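Local coordinates for beta-lactamase domain protein (Burkholderia ambifaria, PDB 5I0P) that binds two zinc ions in a metallo-beta-lactamase fold and is probably a metal-dependent hydrolase whose substrate is not established, at residues T286-A289 with Q290-H294; E300-R303 with V304-E308; K309-A313 with A314-P318; E259-G262 with R263-T266; Y134-G137 with C138-A142. All coordinates share one frame; numbering follows the deposited sequence.

Interaction 1 (T286-A289 with Q290-H294); sequences TRIA and QLRAH
Arg-287 has CG anti to its own backbone N (chi1 178°) and then bends at chi2 (53°), which turns its guanidinium forward along the helix to meet Gln-290 and Leu-291. Gln-290 has CG anti to its carbonyl carbon, beside its backbone N, and runs out extended. Both belong to the first turns of the long helix 284-308, which packs against helix 262-265 at this end and against helices 313-320 and 333-347 at the other. The side chains of Arg-287 and Gln-290 cross at about a right angle. Arg-287 NH1 donates to Gln-290 OE1 at 3.3 Å. The acceptor lies close to the guanidinium plane, while the amide plane stands 79° to it. Leu-291 instead covers one guanidinium face, with its CD2 3.4 Å from NH2 of Arg-287. The strongest polar partner of Arg-287 lies outside: NE donates to Leu-235 O. NH2 bonds weakly to Ile-238 O. The bonds on NE and NH1 would limit rotation of the group.

A second pair lies on another flank. Ile-288 and Arg-292 run side by side and point the same way. Arg-292 NE leaves to form a salt bridge with Glu-265. Regular helical bonds join the turns, among them Arg-292 N to Ile-288 O at 2.8 Å. Ile-288 CG2 stands 3.8 Å from Arg-292 NE.

Interaction 2 (E300-R303 with V304-E308); sequences EEVR and VACAE
Val-304 N donates to Glu-300 O at 2.9 Å, the first of four backbone bonds in the closing turns of helix 284-308. Ala-305 N bonds to Glu-301 O and Cys-306 N to Val-302 O, the latter fairly straight at 166°. The bond from Ala-307 N to Arg-303 O is weak.

Close carbon contacts go with these bonds. Val-304 CG2, anti to the carbonyl carbon, lies 3.1 Å from Glu-300 O. Ala-305 CB rests 3.6 Å from Glu-301 O. On the buried side, Val-302 CG1 lies 4.2 Å from Cys-306 SG. This is a loose apolar touch, one turn apart.

The charged contact is on the outer flank. Arg-303 NH1 forms a salt bridge with Glu-300 OE1 at 2.6 Å, one turn back. The oxygen is met nearly along its C-O bond but is tilted 27° from the guanidinium plane. Arg-303 NE has a second acidic partner in Glu-350, so the guanidinium is held between two carboxylates. Glu-301 turns elsewhere and pairs with Arg-298.

The buried face made by Val-302, Ala-305 and Cys-306 packs against Leu-342 and Leu-345 of helix 333-347 and against Ile-316 of helix 313-320, as one face of an amphipathic helix does. The arrangement is consistent with the helical, HTH-clan C-terminal family to which residues from 305 on are assigned.

Interaction 3 (K309-A313 with A314-P318); sequences KPMSA and AGIVP
Met-311 reaches across to Ile-316 from the loop that leads into helix 313-320. Its CB lies 3.8 Å from Ile-316 CD1, and CG is 4.0 Å from the same methyl. The chain then bends at both chi2 (-66°) and chi3 (-69°). The double bend curls SD round and brings CE back to the helix. There CE comes to 3.7 Å from Ile-316 CD1 and 3.3 Å from Gly-315 O. The two side chains cross obliquely, and CD1 is in contact with both the root and the tip of the methionine. Gly-315 has no side chain, and the methionine tip lies close to its backbone.

Ser-312 occupies the N-cap position. With chi1 at 77°, its OG sits between the backbone N and the carbonyl carbon and faces the first turn. It accepts from Gly-315 N at 3.2 Å, in a fairly straight bond. This gives an acceptor to an N-H of the first turn that has no carbonyl one turn earlier in the helix. The backbone bonds that follow are weak. Ile-316 N is shared between Ser-312 O and Ala-313 O, and Val-317 N also turns to Ala-313 O.

Ser-312 thus caps the first turn, and Met-311 packs beside it on Ile-316 and the Gly-315 backbone. Ile-316 touches Ala-338 and Leu-342 of helix 333-347, and Met-311 touches Ala-305 of helix 284-308. Met-311 is also tied through its backbone to Tyr-363 of strand 361-364.

Interaction 4 (E259-G262 with R263-T266); sequences ESLG and RYET
Tyr-264 lies back along the chain, its ring slanting past the carbonyls of Ser-260 and Leu-261. The contact is the junction between helix 253-260 and the short helix 262-265 of the metallo-beta-lactamase fold. The ring of Tyr-264 meets the side chain of Leu-261 at a slant, and the CD2 atoms of Leu-261 and Tyr-264 are 4.2 Å apart. On one face, CB of the adjacent Arg-263 sits above the centre of the ring. The far end is held by a water, which donates to Ser-260 O at 2.8 Å and is hydrogen-bonded to Tyr-264 OH at 2.9 Å. The water thus links the phenol to the Ser-260 carbonyl.

Ser-260 O also takes the N-H of Arg-263 at 3.0 Å. Leu-261 O has two donors, Tyr-264 N and Glu-265 N. The bonds from Arg-263 N and Tyr-264 N each span three residues, and in both the donor stands out of the carbonyl plane. Glu-265 N makes the four-residue bond of a regular helix and comes in the carbonyl plane at 3.3 Å.

Several polar ends have partners outside the two segments. Arg-263 bends at chi2 and chi3, and its NH1 pairs with Glu-194, while Ser-260 OG bonds to Tyr-211 N. Ile-288 and Val-284 of helix 284-308 pack on Tyr-264.

Glu-265 is extended beyond CG and reaches back toward Gly-262. Its OE2 pairs with Arg-292, while its OE1 lies 3.2 Å from Gly-262 CA.

Interaction 5 (Y134-G137 with C138-A142); sequences YMFG and CLMAA
Helix 131-141 follows strand 126-130 of the metallo-beta-lactamase fold, and two sulfur-aromatic contacts form along it between residues one turn apart. In the first, Cys-138 SG sits over a face of the Tyr-134 ring, 3.7 Å from its centroid. It is displaced toward the hydroxyl end, where it is 3.4 Å from Tyr-134 CZ. Tyr-134 has CG anti to its backbone N (chi1 177°), which lays the ring beneath the sulfur. The ring is also stacked with Tyr-189, and Tyr-134 OH bonds to Pro-186 O.

The second is a Met-aromatic contact between Phe-136 and Met-140. Met-140 CG makes a CH-pi contact over the ring face, 4.2 Å from the centroid. Its SD lies obliquely at 4.1 Å from the same centroid. A bend at chi3 (-61°) then folds CE to 3.5 Å from Phe-136 CE2. The side chain of Met-140 is about 6 Å from that of the zinc ligand His-104. Phe-136 touches Pro-215 and Cys-103, which lies in sequence between the zinc ligands His-102 and His-104.

Backbone bonds join the same turns. Cys-138 N donates to Tyr-134 O at 2.8 Å, and Met-140 N to Phe-136 O at 2.9 Å.

Interactions 1 and 4 touch directly. Arg-292 NE and Glu-265 OE2 form a salt bridge of 2.7 Å, which ties helix 284-308 to helix 262-265. Interactions 2 and 3 also touch: Cys-306 SG lies 3.9 Å from Met-311 CB. Helix 284-308 joins the two groups, with the centres of interactions 1 and 2 about 21 Å apart. Interaction 5 stands alone, on the other side of the chain's centre from interaction 1. It comes near the zinc site, with the side chain of Met-140 about 10 Å from a zinc ion. The side chain of Tyr-264 is about 12 Å from a zinc ion. The side chain of Arg-287 is about 13 Å from a zinc ion. Interactions 2 and 3 lie away from the metals.

Interaction 1 (T286-A289 with Q290-H294)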
loop_
_atom_site.group_PDB
_atom_site.type_symbol
_atom_site.label_atom_id
_atom_site.label_comp_id
_atom_site.label_asym_id
_atom_site.label_seq_id
_atom_site.Cartn_x
_atom_site.Cartn_y
_atom_site.Cartn_z
ATOM N N THR A 286 -16.117 -6.420 -8.002
ATOM C CA THR A 286 -16.177 -5.628 -9.228
ATOM C C THR A 286 -14.871 -4.876 -9.486
ATOM O O THR A 286 -14.378 -4.853 -10.615
ATOM C CB THR A 286 -17.372 -4.686 -9.174
ATOM O OG1 THR A 286 -18.562 -5.477 -9.198
ATOM C CG2 THR A 286 -17.389 -3.780 -10.368
ATOM N N ARG A 287 -14.284 -4.272 -8.453
ATOM C CA ARG A 287 -13.046 -3.534 -8.644
ATOM C C ARG A 287 -11.919 -4.457 -9.054
ATOM O O ARG A 287 -11.132 -4.134 -9.961
ATOM C CB ARG A 287 -12.663 -2.823 -7.359
ATOM C CG ARG A 287 -11.358 -2.064 -7.439
ATOM C CD ARG A 287 -11.319 -1.094 -8.625
ATOM N NE ARG A 287 -10.073 -0.323 -8.638
ATOM C CZ ARG A 287 -9.586 0.288 -9.705
ATOM N NH1 ARG A 287 -10.240 0.219 -10.855
ATOM N NH2 ARG A 287 -8.464 0.985 -9.618
ATOM N N ILE A 288 -11.852 -5.634 -8.431
ATOM C CA ILE A 288 -10.775 -6.547 -8.761
ATOM C C ILE A 288 -10.926 -7.041 -10.193
ATOM O O ILE A 288 -9.928 -7.262 -10.898
ATOM C CB ILE A 288 -10.723 -7.704 -7.749
ATOM C CG1 ILE A 288 -10.070 -7.207 -6.456
ATOM C CG2 ILE A 288 -9.905 -8.871 -8.302
ATOM C CD1 ILE A 288 -10.514 -7.959 -5.263
ATOM N N ALA A 289 -12.166 -7.212 -10.648
ATOM C CA ALA A 289 -12.384 -7.591 -12.030
ATOM C C ALA A 289 -11.834 -6.523 -12.965
ATOM O O ALA A 289 -11.203 -6.836 -13.991
ATOM C CB ALA A 289 -13.863 -7.861 -12.254
ATOM N N GLN A 290 -11.976 -5.255 -12.569
ATOM C CA GLN A 290 -11.435 -4.150 -13.352
ATOM C C GLN A 290 -9.907 -4.150 -13.336
ATOM O O GLN A 290 -9.259 -3.889 -14.356
ATOM C CB GLN A 290 -11.965 -2.835 -12.790
ATOM C CG GLN A 290 -13.441 -2.733 -12.883
ATOM C CD GLN A 290 -14.009 -1.507 -12.183
ATOM O OE1 GLN A 290 -13.275 -0.697 -11.614
ATOM N NE2 GLN A 290 -15.332 -1.392 -12.198
ATOM N N LEU A 291 -9.315 -4.372 -12.172
ATOM C CA LEU A 291 -7.869 -4.387 -12.103
ATOM C C LEU A 291 -7.305 -5.544 -12.923
ATOM O O LEU A 291 -6.347 -5.365 -13.686
ATOM C CB LEU A 291 -7.449 -4.483 -10.639
ATOM C CG LEU A 291 -7.887 -3.292 -9.780
ATOM C CD1 LEU A 291 -7.744 -3.681 -8.329
ATOM C CD2 LEU A 291 -7.060 -2.087 -10.066
ATOM N N ARG A 292 -7.934 -6.720 -12.844
ATOM C CA ARG A 292 -7.438 -7.838 -13.641
ATOM C C ARG A 292 -7.551 -7.543 -15.133
ATOM O O ARG A 292 -6.610 -7.813 -15.887
ATOM C CB ARG A 292 -8.164 -9.149 -13.298
ATOM C CG ARG A 292 -8.012 -9.662 -11.896
ATOM C CD ARG A 292 -8.549 -11.107 -11.765
ATOM N NE ARG A 292 -8.364 -11.667 -10.421
ATOM C CZ ARG A 292 -7.205 -12.080 -9.918
ATOM N NH1 ARG A 292 -7.161 -12.575 -8.696
ATOM N NH2 ARG A 292 -6.097 -12.002 -10.623
ATOM N N ALA A 293 -8.684 -6.971 -15.574
ATOM C CA ALA A 293 -8.835 -6.603 -16.985
ATOM C C ALA A 293 -7.819 -5.554 -17.396
ATOM O O ALA A 293 -7.184 -5.673 -18.449
ATOM C CB ALA A 293 -10.230 -6.075 -17.250
ATOM N N HIS A 294 -7.605 -4.552 -16.548
ATOM C CA HIS A 294 -6.642 -3.504 -16.862
ATOM C C HIS A 294 -5.246 -4.084 -17.067
ATOM O O HIS A 294 -4.595 -3.827 -18.090
ATOM C CB HIS A 294 -6.666 -2.483 -15.748
ATOM C CG HIS A 294 -5.436 -1.655 -15.649
ATOM N ND1 HIS A 294 -4.407 -1.963 -14.781
ATOM C CD2 HIS A 294 -5.083 -0.503 -16.268
ATOM C CE1 HIS A 294 -3.461 -1.044 -14.889
ATOM N NE2 HIS A 294 -3.850 -0.146 -15.779
#

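Interaction 2 (E300-R303 with V304-E308)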
loop_
_atom_site.group_PDB
_atom_site.type_symbol
_atom_site.label_atom_id
_atom_site.label_comp_id
_atom_site.label_asym_id
_atom_site.label_seq_id
_atom_site.Cartn_x
_atom_site.Cartn_y
_atom_site.Cartn_z
ATOM N N GLU A 300 -1.097 -7.371 -22.766
ATOM C CA GLU A 300 -1.290 -7.630 -24.175
ATOM C C GLU A 300 -0.566 -6.583 -25.027
ATOM O O GLU A 300 0.028 -6.910 -26.058
ATOM C CB GLU A 300 -2.788 -7.701 -24.464
ATOM C CG GLU A 300 -3.142 -8.231 -25.849
ATOM C CD GLU A 300 -2.560 -9.634 -26.130
ATOM O OE1 GLU A 300 -2.237 -10.389 -25.174
ATOM O OE2 GLU A 300 -2.412 -9.975 -27.326
ATOM N N GLU A 301 -0.558 -5.325 -24.587
ATOM C CA GLU A 301 0.174 -4.314 -25.341
ATOM C C GLU A 301 1.653 -4.638 -25.361
ATOM O O GLU A 301 2.339 -4.412 -26.366
ATOM C CB GLU A 301 -0.072 -2.911 -24.776
ATOM C CG GLU A 301 -1.531 -2.511 -24.916
ATOM C CD GLU A 301 -1.898 -1.251 -24.163
ATOM O OE1 GLU A 301 -3.024 -0.752 -24.391
ATOM O OE2 GLU A 301 -1.096 -0.783 -23.329
ATOM N N VAL A 302 2.162 -5.179 -24.260
ATOM C CA VAL A 302 3.560 -5.564 -24.237
ATOM C C VAL A 302 3.802 -6.779 -25.136
ATOM O O VAL A 302 4.793 -6.821 -25.880
ATOM C CB VAL A 302 4.011 -5.794 -22.796
ATOM C CG1 VAL A 302 5.449 -6.240 -22.797
ATOM C CG2 VAL A 302 3.843 -4.516 -22.024
ATOM N N ARG A 303 2.909 -7.777 -25.105
ATOM C CA ARG A 303 3.018 -8.867 -26.078
ATOM C C ARG A 303 3.111 -8.331 -27.502
ATOM O O ARG A 303 3.980 -8.737 -28.286
ATOM C CB ARG A 303 1.820 -9.810 -25.998
ATOM C CG ARG A 303 1.799 -10.738 -24.841
ATOM C CD ARG A 303 0.717 -11.808 -25.032
ATOM N NE ARG A 303 0.599 -12.575 -23.802
ATOM C CZ ARG A 303 -0.249 -12.282 -22.827
ATOM N NH1 ARG A 303 -1.068 -11.249 -22.967
ATOM N NH2 ARG A 303 -0.276 -13.014 -21.721
ATOM N N VAL A 304 2.206 -7.400 -27.841
ATOM C CA VAL A 304 2.137 -6.867 -29.190
ATOM C C VAL A 304 3.448 -6.192 -29.552
ATOM O O VAL A 304 3.941 -6.327 -30.679
ATOM C CB VAL A 304 0.928 -5.903 -29.305
ATOM C CG1 VAL A 304 0.921 -5.150 -30.632
ATOM C CG2 VAL A 304 -0.370 -6.666 -29.158
ATOM N N ALA A 305 4.028 -5.448 -28.609
ATOM C CA ALA A 305 5.252 -4.714 -28.909
ATOM C C ALA A 305 6.439 -5.655 -29.120
ATOM O O ALA A 305 7.214 -5.459 -30.062
ATOM C CB ALA A 305 5.538 -3.673 -27.819
ATOM N N CYS A 306 6.575 -6.701 -28.294
ATOM C CA CYS A 306 7.703 -7.622 -28.437
ATOM C C CYS A 306 7.519 -8.613 -29.575
ATOM O O CYS A 306 8.472 -9.294 -29.938
ATOM C CB CYS A 306 7.923 -8.410 -27.149
ATOM S SG CYS A 306 8.271 -7.381 -25.725
ATOM N N ALA A 307 6.330 -8.699 -30.160
ATOM C CA ALA A 307 6.162 -9.538 -31.328
ATOM C C ALA A 307 6.691 -8.847 -32.572
ATOM O O ALA A 307 6.978 -9.527 -33.562
ATOM C CB ALA A 307 4.697 -9.959 -31.512
ATOM N N GLU A 308 6.803 -7.506 -32.554
ATOM C CA GLU A 308 7.302 -6.781 -33.721
ATOM C C GLU A 308 8.816 -6.839 -33.791
ATOM O O GLU A 308 9.377 -6.991 -34.875
ATOM C CB GLU A 308 6.865 -5.315 -33.694
ATOM C CG GLU A 308 5.383 -5.072 -33.662
ATOM C CD GLU A 308 5.026 -3.585 -33.789
ATOM O OE1 GLU A 308 5.882 -2.763 -34.217
ATOM O OE2 GLU A 308 3.873 -3.239 -33.469
#

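Interaction 3 (K309-A313 with A314-P318)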
loop_
_atom_site.group_PDB
_atom_site.type_symbol
_atom_site.label_atom_id
_atom_site.label_comp_id
_atom_site.label_asym_id
_atom_site.label_seq_id
_atom_site.Cartn_x
_atom_site.Cartn_y
_atom_site.Cartn_z
ATOM N N LYS A 309 9.474 -6.645 -32.650
ATOM C CA LYS A 309 10.921 -6.589 -32.538
ATOM C C LYS A 309 11.264 -6.754 -31.078
ATOM O O LYS A 309 10.404 -6.571 -30.223
ATOM C CB LYS A 309 11.467 -5.268 -33.083
ATOM C CG LYS A 309 10.958 -4.041 -32.344
ATOM C CD LYS A 309 11.609 -2.776 -32.898
ATOM C CE LYS A 309 10.925 -1.522 -32.387
ATOM N NZ LYS A 309 11.582 -0.950 -31.178
ATOM N N PRO A 310 12.489 -7.131 -30.756
ATOM C CA PRO A 310 12.856 -7.216 -29.336
ATOM C C PRO A 310 12.814 -5.837 -28.695
ATOM O O PRO A 310 13.284 -4.860 -29.273
ATOM C CB PRO A 310 14.270 -7.804 -29.359
ATOM C CG PRO A 310 14.386 -8.496 -30.701
ATOM C CD PRO A 310 13.489 -7.745 -31.654
ATOM N N MET A 311 12.212 -5.762 -27.500
ATOM C CA MET A 311 11.969 -4.512 -26.792
ATOM C C MET A 311 12.698 -4.481 -25.448
ATOM O O MET A 311 12.710 -5.475 -24.705
ATOM C CB MET A 311 10.461 -4.316 -26.546
ATOM C CG MET A 311 9.588 -4.259 -27.799
ATOM S SD MET A 311 10.004 -2.789 -28.727
ATOM C CE MET A 311 9.363 -1.551 -27.582
ATOM N N SER A 312 13.265 -3.319 -25.108
ATOM C CA SER A 312 13.777 -3.112 -23.770
ATOM C C SER A 312 12.675 -2.503 -22.892
ATOM O O SER A 312 11.634 -2.016 -23.386
ATOM C CB SER A 312 14.996 -2.203 -23.792
ATOM O OG SER A 312 14.606 -0.833 -23.966
ATOM N N ALA A 313 12.926 -2.506 -21.571
ATOM C CA ALA A 313 11.967 -1.875 -20.676
ATOM C C ALA A 313 11.754 -0.407 -21.044
ATOM O O ALA A 313 10.621 0.079 -21.001
ATOM C CB ALA A 313 12.403 -2.017 -19.220
ATOM N N ALA A 314 12.827 0.323 -21.392
ATOM C CA ALA A 314 12.655 1.721 -21.807
ATOM C C ALA A 314 11.767 1.831 -23.031
ATOM O O ALA A 314 10.975 2.775 -23.138
ATOM C CB ALA A 314 13.989 2.394 -22.116
ATOM N N GLY A 315 11.887 0.877 -23.966
ATOM C CA GLY A 315 11.031 0.876 -25.149
ATOM C C GLY A 315 9.567 0.591 -24.858
ATOM O O GLY A 315 8.685 0.981 -25.637
ATOM N N ILE A 316 9.286 -0.112 -23.758
ATOM C CA ILE A 316 7.905 -0.427 -23.424
ATOM C C ILE A 316 7.208 0.780 -22.785
ATOM O O ILE A 316 5.980 0.901 -22.842
ATOM C CB ILE A 316 7.852 -1.685 -22.544
ATOM C CG1 ILE A 316 8.230 -2.900 -23.398
ATOM C CG2 ILE A 316 6.469 -1.878 -21.917
ATOM C CD1 ILE A 316 7.426 -2.982 -24.713
ATOM N N VAL A 317 7.949 1.684 -22.162
ATOM C CA VAL A 317 7.310 2.809 -21.486
ATOM C C VAL A 317 6.390 3.596 -22.421
ATOM O O VAL A 317 5.200 3.751 -22.096
ATOM C CB VAL A 317 8.372 3.677 -20.796
ATOM C CG1 VAL A 317 7.802 5.065 -20.425
ATOM C CG2 VAL A 317 8.935 2.910 -19.577
ATOM N N PRO A 318 6.835 4.068 -23.591
ATOM C CA PRO A 318 5.928 4.906 -24.401
ATOM C C PRO A 318 4.690 4.169 -24.870
ATOM O O PRO A 318 3.631 4.790 -25.028
ATOM C CB PRO A 318 6.807 5.349 -25.581
ATOM C CG PRO A 318 8.221 5.108 -25.134
ATOM C CD PRO A 318 8.143 3.899 -24.243
#

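Interaction 4 (E259-G262 with R263-T266)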
loop_
_atom_site.group_PDB
_atom_site.type_symbol
_atom_site.label_atom_id
_atom_site.label_comp_id
_atom_site.label_asym_id
_atom_site.label_seq_id
_atom_site.Cartn_x
_atom_site.Cartn_y
_atom_site.Cartn_z
ATOM N N GLU A 259 -1.908 -12.741 -7.977
ATOM C CA GLU A 259 -2.260 -13.870 -7.132
ATOM C C GLU A 259 -2.795 -13.390 -5.784
ATOM O O GLU A 259 -3.800 -13.905 -5.298
ATOM C CB GLU A 259 -1.060 -14.776 -6.965
ATOM C CG GLU A 259 -1.269 -15.999 -6.102
ATOM C CD GLU A 259 0.054 -16.715 -5.843
ATOM O OE1 GLU A 259 0.041 -17.962 -5.730
ATOM O OE2 GLU A 259 1.116 -16.036 -5.785
ATOM N N SER A 260 -2.173 -12.370 -5.194
ATOM C CA SER A 260 -2.681 -11.839 -3.933
ATOM C C SER A 260 -4.134 -11.345 -4.048
ATOM O O SER A 260 -4.903 -11.431 -3.086
ATOM C CB SER A 260 -1.780 -10.701 -3.476
ATOM O OG SER A 260 -0.485 -11.160 -3.216
ATOM N N LEU A 261 -4.547 -10.867 -5.219
ATOM C CA LEU A 261 -5.897 -10.329 -5.331
ATOM C C LEU A 261 -6.955 -11.383 -5.078
ATOM O O LEU A 261 -8.064 -11.040 -4.649
ATOM C CB LEU A 261 -6.095 -9.690 -6.698
ATOM C CG LEU A 261 -5.437 -8.331 -6.890
ATOM C CD1 LEU A 261 -5.878 -7.774 -8.234
ATOM C CD2 LEU A 261 -5.831 -7.373 -5.786
ATOM N N GLY A 262 -6.624 -12.659 -5.283
ATOM C CA GLY A 262 -7.578 -13.710 -5.004
ATOM C C GLY A 262 -8.051 -13.753 -3.567
ATOM O O GLY A 262 -9.153 -14.239 -3.308
ATOM N N ARG A 263 -7.256 -13.230 -2.629
ATOM C CA ARG A 263 -7.659 -13.178 -1.228
ATOM C C ARG A 263 -8.902 -12.309 -0.987
ATOM O O ARG A 263 -9.688 -12.569 -0.064
ATOM C CB ARG A 263 -6.490 -12.646 -0.404
ATOM C CG ARG A 263 -5.247 -13.506 -0.430
ATOM C CD ARG A 263 -5.504 -14.935 0.104
ATOM N NE ARG A 263 -6.163 -15.033 1.424
ATOM C CZ ARG A 263 -5.569 -14.893 2.617
ATOM N NH1 ARG A 263 -4.280 -14.606 2.707
ATOM N NH2 ARG A 263 -6.272 -15.048 3.728
ATOM N N TYR A 264 -9.101 -11.265 -1.781
ATOM C CA TYR A 264 -10.262 -10.416 -1.562
ATOM C C TYR A 264 -11.416 -10.804 -2.468
ATOM O O TYR A 264 -12.565 -10.613 -2.075
ATOM C CB TYR A 264 -9.880 -8.953 -1.786
ATOM C CG TYR A 264 -8.492 -8.672 -1.272
ATOM C CD1 TYR A 264 -8.259 -8.509 0.078
ATOM C CD2 TYR A 264 -7.408 -8.626 -2.144
ATOM C CE1 TYR A 264 -6.967 -8.287 0.559
ATOM C CE2 TYR A 264 -6.149 -8.408 -1.684
ATOM C CZ TYR A 264 -5.916 -8.249 -0.327
ATOM O OH TYR A 264 -4.626 -8.043 0.149
ATOM N N GLU A 265 -11.124 -11.428 -3.622
ATOM C CA GLU A 265 -12.162 -11.896 -4.539
ATOM C C GLU A 265 -13.159 -12.816 -3.843
ATOM O O GLU A 265 -14.352 -12.801 -4.163
ATOM C CB GLU A 265 -11.530 -12.639 -5.716
ATOM C CG GLU A 265 -11.373 -11.869 -7.013
ATOM C CD GLU A 265 -10.444 -12.581 -8.012
ATOM O OE1 GLU A 265 -9.514 -13.303 -7.578
ATOM O OE2 GLU A 265 -10.638 -12.419 -9.238
ATOM N N THR A 266 -12.700 -13.641 -2.906
ATOM C CA THR A 266 -13.612 -14.613 -2.310
ATOM C C THR A 266 -14.368 -14.067 -1.109
ATOM O O THR A 266 -15.261 -14.757 -0.608
ATOM C CB THR A 266 -12.871 -15.894 -1.869
ATOM O OG1 THR A 266 -11.723 -15.553 -1.076
ATOM C CG2 THR A 266 -12.467 -16.738 -3.075
HETATM O O HOH W 1 -3.432 -10.489 -0.900
#

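Interaction 5 (Y134-G137 with C138-A142)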
loop_
_atom_site.group_PDB
_atom_site.type_symbol
_atom_site.label_atom_id
_atom_site.label_comp_id
_atom_site.label_asym_id
_atom_site.label_seq_id
_atom_site.Cartn_x
_atom_site.Cartn_y
_atom_site.Cartn_z
ATOM N N TYR A 134 8.681 -4.000 7.964
ATOM C CA TYR A 134 9.495 -3.305 8.947
ATOM C C TYR A 134 10.967 -3.365 8.571
ATOM O O TYR A 134 11.642 -2.335 8.509
ATOM C CB TYR A 134 9.262 -3.899 10.332
ATOM C CG TYR A 134 10.139 -3.255 11.384
ATOM C CD1 TYR A 134 9.870 -1.994 11.870
ATOM C CD2 TYR A 134 11.259 -3.892 11.844
ATOM C CE1 TYR A 134 10.706 -1.405 12.828
ATOM C CE2 TYR A 134 12.101 -3.316 12.768
ATOM C CZ TYR A 134 11.826 -2.077 13.272
ATOM O OH TYR A 134 12.680 -1.520 14.225
ATOM N N MET A 135 11.466 -4.562 8.269
ATOM C CA MET A 135 12.861 -4.747 7.868
ATOM C C MET A 135 13.200 -3.918 6.625
ATOM O O MET A 135 14.171 -3.155 6.618
ATOM C CB MET A 135 13.088 -6.231 7.584
ATOM C CG MET A 135 14.207 -6.879 8.338
ATOM S SD MET A 135 13.950 -6.815 10.084
ATOM C CE MET A 135 13.851 -8.571 10.432
ATOM N N PHE A 136 12.381 -4.026 5.570
ATOM C CA PHE A 136 12.616 -3.227 4.372
ATOM C C PHE A 136 12.574 -1.737 4.681
ATOM O O PHE A 136 13.412 -0.969 4.186
ATOM C CB PHE A 136 11.592 -3.545 3.284
ATOM C CG PHE A 136 11.985 -3.022 1.949
ATOM C CD1 PHE A 136 13.277 -3.157 1.508
ATOM C CD2 PHE A 136 11.077 -2.348 1.150
ATOM C CE1 PHE A 136 13.658 -2.650 0.275
ATOM C CE2 PHE A 136 11.448 -1.833 -0.090
ATOM C CZ PHE A 136 12.743 -1.982 -0.527
ATOM N N GLY A 137 11.589 -1.312 5.484
ATOM C CA GLY A 137 11.534 0.077 5.909
ATOM C C GLY A 137 12.799 0.504 6.629
ATOM O O GLY A 137 13.346 1.582 6.369
ATOM N N CYS A 138 13.289 -0.337 7.536
ATOM C CA CYS A 138 14.544 -0.028 8.200
ATOM C C CYS A 138 15.671 0.085 7.186
ATOM O O CYS A 138 16.434 1.058 7.199
ATOM C CB CYS A 138 14.845 -1.080 9.265
ATOM S SG CYS A 138 13.733 -0.890 10.673
ATOM N N LEU A 139 15.768 -0.888 6.273
ATOM C CA LEU A 139 16.827 -0.846 5.270
ATOM C C LEU A 139 16.798 0.467 4.502
ATOM O O LEU A 139 17.839 1.100 4.294
ATOM C CB LEU A 139 16.704 -2.034 4.321
ATOM C CG LEU A 139 18.064 -2.699 4.148
ATOM C CD1 LEU A 139 18.732 -2.800 5.517
ATOM C CD2 LEU A 139 17.959 -4.067 3.490
ATOM N N MET A 140 15.613 0.911 4.105
ATOM C CA MET A 140 15.502 2.121 3.306
ATOM C C MET A 140 15.677 3.409 4.098
ATOM O O MET A 140 16.037 4.430 3.508
ATOM C CB MET A 140 14.165 2.123 2.579
ATOM C CG MET A 140 14.178 1.183 1.396
ATOM S SD MET A 140 12.790 1.566 0.359
ATOM C CE MET A 140 11.422 1.253 1.477
ATOM N N ALA A 141 15.426 3.414 5.403
ATOM C CA ALA A 141 15.680 4.658 6.114
ATOM C C ALA A 141 17.156 4.851 6.444
ATOM O O ALA A 141 17.552 5.972 6.789
ATOM C CB ALA A 141 14.832 4.737 7.382
ATOM N N ALA A 142 17.981 3.805 6.311
ATOM C CA ALA A 142 19.441 3.892 6.393
ATOM C C ALA A 142 20.082 4.631 5.215
ATOM O O ALA A 142 21.293 4.860 5.250
ATOM C CB ALA A 142 20.048 2.490 6.490
#